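Local coordinates for FEZ-1 protein (Fluoribacter gormanii, PDB 5WCK), which probably hydrolyses the beta-lactam ring of antibiotics, acting as a monomeric subclass B3 metallo-beta-lactamase with two zinc ions in its active site, at residues F11-N16 with I210-H215; V20-L25 with V47-A52; N36-S41 with E81-Q86; L67-S70 with H76-G79. The protein carries 2 engineered substitutions. One frame throughout, in Å; residues are numbered along the deposited sequence.

Interaction 1: F11-N16 with I210-H215. With ZN (zinc ion), chain C.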
loop_
_atom_site.group_PDB
_atom_site.type_symbol
_atom_site.label_atom_id
_atom_site.label_comp_id
_atom_site.label_asym_id
_atom_site.label_seq_id
_atom_site.Cartn_x
_atom_site.Cartn_y
_atom_site.Cartn_z
ATOM N N PHE A 11 12.559 -6.915 -8.443
ATOM C CA PHE A 11 13.641 -7.475 -7.666
ATOM C C PHE A 11 13.087 -8.107 -6.391
ATOM O O PHE A 11 11.959 -7.807 -6.002
ATOM C CB PHE A 11 14.715 -6.429 -7.334
ATOM C CG PHE A 11 14.240 -5.286 -6.480
ATOM C CD1 PHE A 11 13.606 -4.201 -7.061
ATOM C CD2 PHE A 11 14.415 -5.312 -5.106
ATOM C CE1 PHE A 11 13.166 -3.154 -6.269
ATOM C CE2 PHE A 11 13.966 -4.271 -4.317
ATOM C CZ PHE A 11 13.339 -3.205 -4.905
ATOM N N ARG A 12 13.885 -8.983 -5.793
ATOM C CA ARG A 12 13.583 -9.543 -4.492
ATOM C C ARG A 12 13.996 -8.558 -3.394
ATOM O O ARG A 12 15.159 -8.153 -3.303
ATOM C CB ARG A 12 14.277 -10.897 -4.319
ATOM C CG ARG A 12 13.788 -11.695 -3.127
ATOM C CD ARG A 12 14.177 -13.159 -3.228
ATOM N NE ARG A 12 15.598 -13.277 -2.989
ATOM C CZ ARG A 12 16.149 -13.315 -1.785
ATOM N NH1 ARG A 12 15.376 -13.327 -0.712
ATOM N NH2 ARG A 12 17.467 -13.350 -1.649
ATOM N N ILE A 13 13.046 -8.214 -2.509
ATOM C CA ILE A 13 13.313 -7.315 -1.392
ATOM C C ILE A 13 13.982 -8.102 -0.258
ATOM O O ILE A 13 15.038 -7.763 0.216
ATOM C CB ILE A 13 12.022 -6.619 -0.921
ATOM C CG1 ILE A 13 11.415 -5.730 -2.012
ATOM C CG2 ILE A 13 12.277 -5.845 0.373
ATOM C CD1 ILE A 13 9.964 -5.304 -1.800
ATOM N N ALA A 14 13.337 -9.184 0.170
ATOM C CA ALA A 14 13.804 -10.029 1.286
ATOM C C ALA A 14 12.897 -11.251 1.334
ATOM O O ALA A 14 11.735 -11.154 0.988
ATOM C CB ALA A 14 13.730 -9.273 2.590
ATOM N N GLY A 15 13.436 -12.393 1.770
ATOM C CA GLY A 15 12.619 -13.607 1.867
ATOM C C GLY A 15 11.864 -13.861 0.568
ATOM O O GLY A 15 12.451 -13.852 -0.522
ATOM N N ASN A 16 10.540 -14.036 0.683
ATOM C CA ASN A 16 9.686 -14.300 -0.476
ATOM C C ASN A 16 8.867 -13.072 -0.893
ATOM O O ASN A 16 7.837 -13.242 -1.573
ATOM C CB ASN A 16 8.773 -15.513 -0.223
ATOM C CG ASN A 16 7.799 -15.343 0.928
ATOM O OD1 ASN A 16 8.069 -14.601 1.866
ATOM N ND2 ASN A 16 6.695 -16.090 0.904
ATOM N N ILE A 210 12.003 -3.708 7.760
ATOM C CA ILE A 210 12.029 -3.520 6.309
ATOM C C ILE A 210 10.922 -2.522 5.961
ATOM O O ILE A 210 9.741 -2.789 6.128
ATOM C CB ILE A 210 11.923 -4.851 5.557
ATOM C CG1 ILE A 210 13.200 -5.674 5.776
ATOM C CG2 ILE A 210 11.672 -4.631 4.056
ATOM C CD1 ILE A 210 13.100 -7.089 5.333
ATOM N N PHE A 211 11.367 -1.333 5.597
ATOM C CA PHE A 211 10.567 -0.130 5.501
ATOM C C PHE A 211 10.063 0.047 4.071
ATOM O O PHE A 211 10.852 0.308 3.178
ATOM C CB PHE A 211 11.421 1.051 5.967
ATOM C CG PHE A 211 10.870 2.427 5.700
ATOM C CD1 PHE A 211 9.511 2.691 5.631
ATOM C CD2 PHE A 211 11.747 3.470 5.496
ATOM C CE1 PHE A 211 9.054 3.978 5.371
ATOM C CE2 PHE A 211 11.295 4.748 5.211
ATOM C CZ PHE A 211 9.952 4.996 5.148
ATOM N N LEU A 212 8.755 -0.115 3.872
ATOM C CA LEU A 212 8.153 -0.029 2.529
ATOM C C LEU A 212 6.907 0.858 2.601
ATOM O O LEU A 212 6.500 1.331 3.703
ATOM C CB LEU A 212 7.813 -1.440 2.036
ATOM C CG LEU A 212 8.986 -2.414 1.970
ATOM C CD1 LEU A 212 8.494 -3.838 1.733
ATOM C CD2 LEU A 212 9.967 -2.005 0.879
ATOM N N GLY A 213 6.292 1.078 1.436
ATOM C CA GLY A 213 5.151 1.957 1.358
ATOM C C GLY A 213 4.441 1.865 0.028
ATOM O O GLY A 213 4.860 1.178 -0.894
ATOM N N SER A 214 3.290 2.520 -0.018
ATOM C CA SER A 214 2.449 2.537 -1.235
ATOM C C SER A 214 3.083 3.356 -2.370
ATOM O O SER A 214 2.727 3.146 -3.532
ATOM C CB SER A 214 1.086 3.000 -0.887
ATOM O OG SER A 214 1.121 4.273 -0.253
ATOM N N HIS A 215 4.005 4.269 -2.043
ATOM C CA HIS A 215 4.744 5.039 -3.013
ATOM C C HIS A 215 6.250 4.874 -2.768
ATOM O O HIS A 215 6.726 4.932 -1.627
ATOM C CB HIS A 215 4.386 6.535 -2.973
ATOM C CG HIS A 215 3.012 6.862 -3.435
ATOM N ND1 HIS A 215 2.771 7.282 -4.731
ATOM C CD2 HIS A 215 1.812 6.806 -2.827
ATOM C CE1 HIS A 215 1.482 7.509 -4.872
ATOM N NE2 HIS A 215 0.863 7.230 -3.729
HETATM ZN ZN ZN C . -1.174 7.297 -3.490
HETATM O O HOH W 1 -2.977 8.092 -3.073
#
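Ile-13 and Ala-14 of one edge strand meet Ile-210 and Leu-212 of another through methyl groups alone. The strands approach to 9.4 Å between the axes of 11-14 and 210-213, at 126° between their chain directions, too far apart for backbone pairing. Ile-13 points its CB toward the opposite strand and divides there. One branch is the single methyl CG2, lying anti to the backbone N; Ile-13 CG2 rests against Ile-210 CG2 at 3.9 Å, the two isoleucines crossing obliquely. The other branch, CG1, lies beside the backbone N and runs on in an extended line (chi2 164°) toward Leu-212. At its end Ile-13 CD1 meets Leu-212 CD1 tip to tip at 4.1 Å. Next along the strand, Ala-14 CB touches the tip of Ile-210, 3.6 Å from its CD1. Ile-13 and Ala-14 stand opposite Leu-17 as a classic beta bulge, consistent with both pointing toward strand 210-213. Spanning the bulge, Arg-12 NH1 donates to Gly-15 O at 3.0 Å, the oxygen lying close to the guanidinium plane. At the far end of segment 210-215, beyond the contact, His-215 NE2 binds zinc at 2.0 Å. Strand 11-14 is an outermost strand of the seven-stranded sheet and 210-213 of the five-stranded one, so these methyls join the two sheets of the alpha-beta/beta-alpha sandwich; Leu-160 of strand 154-162, Ile-171 of strand 165-172 and Tyr-19 of strand 17-19 pack around them.

Interaction 2: V20-L25 with V47-A52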
loop_
_atom_site.group_PDB
_atom_site.type_symbol
_atom_site.label_atom_id
_atom_site.label_comp_id
_atom_site.label_asym_id
_atom_site.label_seq_id
_atom_site.Cartn_x
_atom_site.Cartn_y
_atom_site.Cartn_z
ATOM N N VAL A 20 7.339 -5.456 -7.634
ATOM C CA VAL A 20 6.868 -5.569 -9.020
ATOM C C VAL A 20 6.159 -4.288 -9.456
ATOM O O VAL A 20 5.318 -4.315 -10.345
ATOM C CB VAL A 20 5.970 -6.801 -9.216
ATOM C CG1 VAL A 20 6.778 -8.084 -9.082
ATOM C CG2 VAL A 20 4.765 -6.829 -8.271
ATOM N N GLY A 21 6.508 -3.165 -8.814
ATOM C CA GLY A 21 5.888 -1.906 -9.130
ATOM C C GLY A 21 6.691 -1.049 -10.094
ATOM O O GLY A 21 7.532 -1.530 -10.858
ATOM N N THR A 22 6.372 0.240 -10.054
ATOM C CA THR A 22 6.873 1.248 -10.956
ATOM C C THR A 22 7.890 2.132 -10.218
ATOM O O THR A 22 8.295 1.866 -9.097
ATOM C CB THR A 22 5.706 2.073 -11.508
ATOM O OG1 THR A 22 5.255 2.942 -10.451
ATOM C CG2 THR A 22 4.562 1.246 -12.057
ATOM N N ASP A 23 8.309 3.230 -10.848
ATOM C CA ASP A 23 9.226 4.132 -10.172
ATOM C C ASP A 23 8.507 5.061 -9.180
ATOM O O ASP A 23 9.167 5.944 -8.572
ATOM C CB ASP A 23 10.034 4.930 -11.195
ATOM C CG ASP A 23 9.268 6.037 -11.892
ATOM O OD1 ASP A 23 8.025 6.022 -11.867
ATOM O OD2 ASP A 23 9.959 6.949 -12.456
ATOM N N ASP A 24 7.183 4.894 -9.030
ATOM C CA ASP A 24 6.359 5.715 -8.130
ATOM C C ASP A 24 5.361 4.803 -7.408
ATOM O O ASP A 24 5.551 4.473 -6.225
ATOM C CB ASP A 24 5.672 6.852 -8.897
ATOM C CG ASP A 24 4.596 7.559 -8.101
ATOM O OD1 ASP A 24 4.672 7.531 -6.845
ATOM O OD2 ASP A 24 3.657 8.114 -8.740
ATOM N N LEU A 25 4.311 4.384 -8.117
ATOM C CA LEU A 25 3.293 3.528 -7.536
ATOM C C LEU A 25 3.921 2.158 -7.256
ATOM O O LEU A 25 4.505 1.533 -8.170
ATOM C CB LEU A 25 2.112 3.426 -8.505
ATOM C CG LEU A 25 1.536 4.760 -8.956
ATOM C CD1 LEU A 25 0.393 4.578 -9.950
ATOM C CD2 LEU A 25 1.117 5.601 -7.761
ATOM N N VAL A 47 -1.186 -2.255 -15.319
ATOM C CA VAL A 47 -1.464 -3.700 -15.194
ATOM C C VAL A 47 -0.561 -4.500 -16.136
ATOM O O VAL A 47 0.065 -5.484 -15.740
ATOM C CB VAL A 47 -2.964 -4.021 -15.351
ATOM C CG1 VAL A 47 -3.227 -5.516 -15.433
ATOM C CG2 VAL A 47 -3.776 -3.429 -14.213
ATOM N N PRO A 48 -0.384 -4.146 -17.432
ATOM C CA PRO A 48 0.580 -4.890 -18.244
ATOM C C PRO A 48 2.020 -4.819 -17.725
ATOM O O PRO A 48 2.798 -5.756 -17.936
ATOM C CB PRO A 48 0.480 -4.254 -19.642
ATOM C CG PRO A 48 -0.825 -3.518 -19.629
ATOM C CD PRO A 48 -1.126 -3.136 -18.192
ATOM N N MET A 49 2.368 -3.721 -17.035
ATOM C CA MET A 49 3.698 -3.541 -16.477
ATOM C C MET A 49 3.900 -4.503 -15.296
ATOM O O MET A 49 4.978 -5.078 -15.121
ATOM C CB MET A 49 3.922 -2.090 -16.036
ATOM C CG MET A 49 3.827 -1.123 -17.195
ATOM S SD MET A 49 3.700 0.614 -16.698
ATOM C CE MET A 49 5.272 0.858 -15.921
ATOM N N ILE A 50 2.872 -4.604 -14.448
ATOM C CA ILE A 50 2.913 -5.540 -13.298
ATOM C C ILE A 50 3.047 -6.975 -13.829
ATOM O O ILE A 50 3.900 -7.743 -13.348
ATOM C CB ILE A 50 1.693 -5.341 -12.384
ATOM C CG1 ILE A 50 1.751 -3.976 -11.686
ATOM C CG2 ILE A 50 1.602 -6.468 -11.363
ATOM C CD1 ILE A 50 0.453 -3.546 -11.071
ATOM N N LYS A 51 2.217 -7.333 -14.822
ATOM C CA LYS A 51 2.302 -8.665 -15.436
ATOM C C LYS A 51 3.726 -8.917 -15.933
ATOM O O LYS A 51 4.319 -9.972 -15.677
ATOM C CB LYS A 51 1.300 -8.808 -16.581
ATOM C CG LYS A 51 1.380 -10.144 -17.300
ATOM C CD LYS A 51 0.301 -10.325 -18.350
ATOM C CE LYS A 51 0.374 -11.704 -18.964
ATOM N NZ LYS A 51 -0.736 -11.963 -19.901
ATOM N N ALA A 52 4.288 -7.956 -16.679
ATOM C CA ALA A 52 5.620 -8.133 -17.246
ATOM C C ALA A 52 6.677 -8.292 -16.142
ATOM O O ALA A 52 7.609 -9.091 -16.278
ATOM C CB ALA A 52 5.947 -6.990 -18.185
#
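Van der Waals contacts carry the meeting between the loop 20-25 and the helix segment 47-52. The Thr-22 methyl CG2 touches the terminal methyl CE of Met-49 at 3.9 Å, the two side chains crossing at about a right angle; a bend at chi3 (65°) turns that methyl back toward the loop. Ile-50 contributes its CG1, which lies 3.8 Å from the backbone O of Val-20, while the CG2 methyls of Val-20 and Ile-50 approach more loosely, to 4.4 Å. Leu-38 of strand 35-39 touches both Val-20 and Ile-50.

Polar bonds stay within the loop and hold Thr-22 in place. With chi1 at 74°, OG1 takes the crowded position between the backbone N and the carbonyl carbon, which puts CG2 beside the backbone N, where it faces Met-49 CE. Thr-22 OG1 accepts from Asp-24 N at 3.1 Å and donates to Leu-25 O at 2.8 Å, in the carbonyl plane and on a lone pair. Thr-22 N donates to Leu-25 O as well, at 3.0 Å, gripping it twice. The loop between strands 17-19 and 28-32 thus contains an ST turn at Thr-22, whose side chain is about 10 Å from a zinc ion; its Asp-24 reaches the zinc ligand His-215.

Interaction 3: N36-S41 with E81-Q86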
loop_
_atom_site.group_PDB
_atom_site.type_symbol
_atom_site.label_atom_id
_atom_site.label_comp_id
_atom_site.label_asym_id
_atom_site.label_seq_id
_atom_site.Cartn_x
_atom_site.Cartn_y
_atom_site.Cartn_z
ATOM N N ASN A 36 0.601 -16.922 -5.420
ATOM C CA ASN A 36 1.190 -15.618 -5.111
ATOM C C ASN A 36 0.130 -14.614 -4.654
ATOM O O ASN A 36 -1.046 -14.701 -5.042
ATOM C CB ASN A 36 1.926 -15.079 -6.337
ATOM C CG ASN A 36 2.928 -16.074 -6.875
ATOM O OD1 ASN A 36 3.482 -16.890 -6.124
ATOM N ND2 ASN A 36 3.141 -16.025 -8.180
ATOM N N ILE A 37 0.574 -13.638 -3.848
ATOM C CA ILE A 37 -0.239 -12.515 -3.411
ATOM C C ILE A 37 0.331 -11.256 -4.073
ATOM O O ILE A 37 1.553 -11.067 -4.059
ATOM C CB ILE A 37 -0.203 -12.328 -1.888
ATOM C CG1 ILE A 37 -0.623 -13.608 -1.152
ATOM C CG2 ILE A 37 -1.024 -11.117 -1.459
ATOM C CD1 ILE A 37 -0.422 -13.556 0.341
ATOM N N LEU A 38 -0.544 -10.462 -4.681
ATOM C CA LEU A 38 -0.184 -9.181 -5.277
ATOM C C LEU A 38 -0.794 -8.051 -4.445
ATOM O O LEU A 38 -1.993 -8.099 -4.107
ATOM C CB LEU A 38 -0.694 -9.128 -6.721
ATOM C CG LEU A 38 -0.455 -7.813 -7.452
ATOM C CD1 LEU A 38 1.021 -7.522 -7.639
ATOM C CD2 LEU A 38 -1.151 -7.791 -8.805
ATOM N N ILE A 39 0.030 -7.041 -4.119
ATOM C CA ILE A 39 -0.437 -5.836 -3.374
ATOM C C ILE A 39 -0.270 -4.615 -4.296
ATOM O O ILE A 39 0.837 -4.396 -4.721
ATOM C CB ILE A 39 0.342 -5.641 -2.053
ATOM C CG1 ILE A 39 0.459 -6.936 -1.247
ATOM C CG2 ILE A 39 -0.326 -4.553 -1.232
ATOM C CD1 ILE A 39 0.989 -6.747 0.165
ATOM N N ASN A 40 -1.394 -3.942 -4.565
ATOM C CA ASN A 40 -1.552 -2.704 -5.378
ATOM C C ASN A 40 -1.651 -3.013 -6.880
ATOM O O ASN A 40 -0.704 -3.467 -7.423
ATOM C CB ASN A 40 -0.592 -1.573 -5.000
ATOM C CG ASN A 40 -0.768 -1.131 -3.563
ATOM O OD1 ASN A 40 -1.866 -0.972 -3.098
ATOM N ND2 ASN A 40 0.331 -0.905 -2.870
ATOM N N SER A 41 -2.794 -2.685 -7.481
ATOM C CA SER A 41 -3.040 -2.904 -8.929
ATOM C C SER A 41 -2.678 -1.641 -9.723
ATOM O O SER A 41 -2.595 -1.729 -10.919
ATOM C CB SER A 41 -4.462 -3.291 -9.148
ATOM O OG SER A 41 -5.292 -2.339 -8.531
ATOM N N GLU A 81 -9.950 -4.422 -11.272
ATOM C CA GLU A 81 -10.916 -5.199 -12.095
ATOM C C GLU A 81 -10.169 -5.960 -13.202
ATOM O O GLU A 81 -10.465 -7.146 -13.434
ATOM C CB GLU A 81 -12.023 -4.308 -12.644
ATOM C CG GLU A 81 -13.045 -5.088 -13.476
ATOM C CD GLU A 81 -13.749 -6.250 -12.797
ATOM O OE1 GLU A 81 -13.760 -6.326 -11.551
ATOM O OE2 GLU A 81 -14.333 -7.094 -13.540
ATOM N N LEU A 82 -9.230 -5.299 -13.890
ATOM C CA LEU A 82 -8.434 -5.951 -14.933
ATOM C C LEU A 82 -7.689 -7.163 -14.372
ATOM O O LEU A 82 -7.655 -8.225 -14.982
ATOM C CB LEU A 82 -7.421 -4.972 -15.525
ATOM C CG LEU A 82 -7.999 -3.868 -16.402
ATOM C CD1 LEU A 82 -6.946 -2.793 -16.612
ATOM C CD2 LEU A 82 -8.465 -4.452 -17.738
ATOM N N ILE A 83 -7.075 -7.006 -13.193
ATOM C CA ILE A 83 -6.328 -8.120 -12.605
ATOM C C ILE A 83 -7.278 -9.284 -12.304
ATOM O O ILE A 83 -6.931 -10.430 -12.553
ATOM C CB ILE A 83 -5.519 -7.663 -11.378
ATOM C CG1 ILE A 83 -4.409 -6.725 -11.863
ATOM C CG2 ILE A 83 -4.972 -8.868 -10.618
ATOM C CD1 ILE A 83 -3.473 -6.209 -10.815
ATOM N N LYS A 84 -8.461 -8.987 -11.781
ATOM C CA LYS A 84 -9.460 -10.017 -11.463
ATOM C C LYS A 84 -9.879 -10.719 -12.767
ATOM O O LYS A 84 -9.987 -11.950 -12.794
ATOM C CB LYS A 84 -10.682 -9.425 -10.761
ATOM C CG LYS A 84 -10.442 -8.885 -9.354
ATOM C CD LYS A 84 -11.720 -8.544 -8.647
ATOM C CE LYS A 84 -12.488 -9.763 -8.171
ATOM N NZ LYS A 84 -13.874 -9.434 -7.770
ATOM N N GLN A 85 -10.104 -9.947 -13.829
ATOM C CA GLN A 85 -10.548 -10.522 -15.136
ATOM C C GLN A 85 -9.477 -11.467 -15.680
ATOM O O GLN A 85 -9.813 -12.526 -16.242
ATOM C CB GLN A 85 -10.834 -9.422 -16.158
ATOM C CG GLN A 85 -12.143 -8.682 -15.899
ATOM C CD GLN A 85 -12.374 -7.471 -16.776
ATOM O OE1 GLN A 85 -11.452 -6.858 -17.313
ATOM N NE2 GLN A 85 -13.631 -7.060 -16.862
ATOM N N GLN A 86 -8.202 -11.079 -15.553
ATOM C CA GLN A 86 -7.084 -11.742 -16.217
ATOM C C GLN A 86 -6.543 -12.912 -15.394
ATOM O O GLN A 86 -5.930 -13.795 -15.974
ATOM C CB GLN A 86 -5.978 -10.742 -16.547
ATOM C CG GLN A 86 -6.396 -9.740 -17.622
ATOM C CD GLN A 86 -5.379 -8.656 -17.886
ATOM O OE1 GLN A 86 -4.172 -8.868 -17.801
ATOM N NE2 GLN A 86 -5.864 -7.452 -18.172
#
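Ser-41, just past the end of strand 35-39, and Ile-83 in helix 80-87 bring the two backbones nearest, with 7.2 Å between their CA atoms. A positive phi at Asn-40 (84°) marks the turn out of the strand. Across the gap the contact centres on a single methyl, CD1 of Ile-83. Its CG1 stands beside the backbone N and the chain continues fully extended (chi2 -178°), which carries CD1 out from the helix toward the strand. There Ile-83 CD1 meets Leu-38 CD2 at 3.5 Å, tighter than usual for two carbons. The leucine comes in at a slant, a chi1 of 177° turning its CG so that CD2 faces the helix. Ser-41 supplies the other partner, its CB also 3.5 Å from Ile-83 CD1, so the methyl is held between a strand residue and the loop that follows.

This is helix-on-sheet packing in the N-terminal half of the alpha-beta/beta-alpha sandwich: helix 80-87 lies against the seven-stranded sheet beside helix 47-56, whose Ile-50 touches Leu-38 and whose Val-47 touches Ile-83. Leu-67 of the neighbouring strand 64-68 also packs on Leu-38.

The hydroxyl of Ser-41 takes no part in the apolar contact. Its OG is hydrogen-bonded to Ser-80 OG at the start of the helix, with a weak bond to His-76 O besides. Within the helix, Gln-85 N donates to Glu-81 O at 2.9 Å.

Interaction 4: L67-S70 with H76-G79. With ZN (zinc ion), chain C.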
loop_
_atom_site.group_PDB
_atom_site.type_symbol
_atom_site.label_atom_id
_atom_site.label_comp_id
_atom_site.label_asym_id
_atom_site.label_seq_id
_atom_site.Cartn_x
_atom_site.Cartn_y
_atom_site.Cartn_z
ATOM N N LEU A 67 -5.407 -10.627 -4.349
ATOM C CA LEU A 67 -5.118 -9.225 -4.630
ATOM C C LEU A 67 -5.497 -8.393 -3.409
ATOM O O LEU A 67 -6.631 -8.497 -2.900
ATOM C CB LEU A 67 -5.940 -8.768 -5.844
ATOM C CG LEU A 67 -5.800 -7.289 -6.222
ATOM C CD1 LEU A 67 -4.375 -6.895 -6.585
ATOM C CD2 LEU A 67 -6.737 -6.949 -7.365
ATOM N N LEU A 68 -4.520 -7.616 -2.911
ATOM C CA LEU A 68 -4.675 -6.673 -1.799
ATOM C C LEU A 68 -4.291 -5.282 -2.291
ATOM O O LEU A 68 -3.646 -5.153 -3.336
ATOM C CB LEU A 68 -3.753 -7.065 -0.638
ATOM C CG LEU A 68 -3.786 -8.517 -0.201
ATOM C CD1 LEU A 68 -2.712 -8.776 0.841
ATOM C CD2 LEU A 68 -5.166 -8.900 0.313
ATOM N N ILE A 69 -4.690 -4.275 -1.513
ATOM C CA ILE A 69 -4.337 -2.901 -1.756
ATOM C C ILE A 69 -3.893 -2.231 -0.456
ATOM O O ILE A 69 -4.293 -2.616 0.660
ATOM C CB ILE A 69 -5.484 -2.122 -2.412
ATOM C CG1 ILE A 69 -6.761 -2.145 -1.572
ATOM C CG2 ILE A 69 -5.703 -2.614 -3.835
ATOM C CD1 ILE A 69 -7.884 -1.255 -2.084
ATOM N N SER A 70 -3.120 -1.147 -0.617
ATOM C CA SER A 70 -2.768 -0.275 0.507
ATOM C C SER A 70 -3.981 0.554 0.955
ATOM O O SER A 70 -4.234 0.706 2.133
ATOM C CB SER A 70 -1.637 0.652 0.145
ATOM O OG SER A 70 -0.423 -0.077 -0.005
ATOM N N HIS A 76 -3.695 3.355 -6.425
ATOM C CA HIS A 76 -3.338 2.047 -5.874
ATOM C C HIS A 76 -4.286 0.933 -6.303
ATOM O O HIS A 76 -3.883 -0.237 -6.248
ATOM C CB HIS A 76 -3.221 2.132 -4.340
ATOM C CG HIS A 76 -2.320 3.245 -3.944
ATOM N ND1 HIS A 76 -0.962 3.201 -4.155
ATOM C CD2 HIS A 76 -2.585 4.492 -3.498
ATOM C CE1 HIS A 76 -0.428 4.362 -3.820
ATOM N NE2 HIS A 76 -1.379 5.162 -3.378
ATOM N N ALA A 77 -5.508 1.273 -6.735
ATOM C CA ALA A 77 -6.588 0.286 -6.880
ATOM C C ALA A 77 -7.276 0.318 -8.255
ATOM O O ALA A 77 -8.159 -0.504 -8.476
ATOM C CB ALA A 77 -7.613 0.482 -5.798
ATOM N N ALA A 78 -6.936 1.252 -9.144
ATOM C CA ALA A 78 -7.709 1.369 -10.421
ATOM C C ALA A 78 -7.610 0.098 -11.275
ATOM O O ALA A 78 -8.568 -0.243 -11.988
ATOM C CB ALA A 78 -7.234 2.546 -11.216
ATOM N N GLY A 79 -6.473 -0.582 -11.214
ATOM C CA GLY A 79 -6.201 -1.774 -12.049
ATOM C C GLY A 79 -6.858 -3.054 -11.552
ATOM O O GLY A 79 -6.670 -4.106 -12.169
HETATM ZN ZN ZN C . -1.174 7.297 -3.490
HETATM O O HOH W 1 -2.977 8.092 -3.073
#
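Ile-69 and Ala-77 flank the HxHxDH zinc-binding signature of the metallo-beta-lactamases, formed here by His-71, His-73, Asp-75 and His-76, and they pack against each other where the chain turns back after strand 64-68. The CA atoms of the pair are 6.4 Å apart. Ile-69 carries the contact with both of its branches. A chi1 of 58° sets CG1 over its own backbone, between N and the carbonyl carbon, and places CG2 beside the backbone N. From there Ile-69 CD1 and CG2 each come to 4.1 Å from the lone methyl CB of Ala-77, both approaching it from one side. Ile-69 CG2 also lies 3.8 Å from the backbone O of His-76. Tyr-91 of strand 90-94 and Ile-101 of helix 95-103 each touch both Ile-69 and Ala-77, giving the pair an apolar surround.

Next to this packing the His-76 ring reaches out to the metal. Its NE2 binds zinc at 2.1 Å, and a water lies 2.0 Å from the same ion, on which Asp-75 and His-215 complete the protein ligands. The rings of His-76 and His-215 meet at about 90°. A site of one aspartate and two histidines is characteristic of the second zinc in subclass B3 enzymes, where subclass B1 uses a cysteine in place of one histidine.

Interactions 1 and 4 bring the two histidines of one zinc ion together: the NE2 atoms of His-215 and His-76 are 3.1 Å apart, though the contact centres lie 16 Å from each other. Interaction 2 supplies a second-shell residue, since Asp-24 OD1 is probably hydrogen-bonded to His-215 ND1 at 2.9 Å and so would help orient that ring. Interactions 3 and 4 are neighbours, 7 Å between centres, tied by probable bonds from Ser-70 N to Asn-40 OD1 and from Asn-40 N to Leu-68 O, both 2.8 Å. Interaction 2 leans on interaction 3 where Ile-50 CD1 lies 3.6 Å from Ser-41 O.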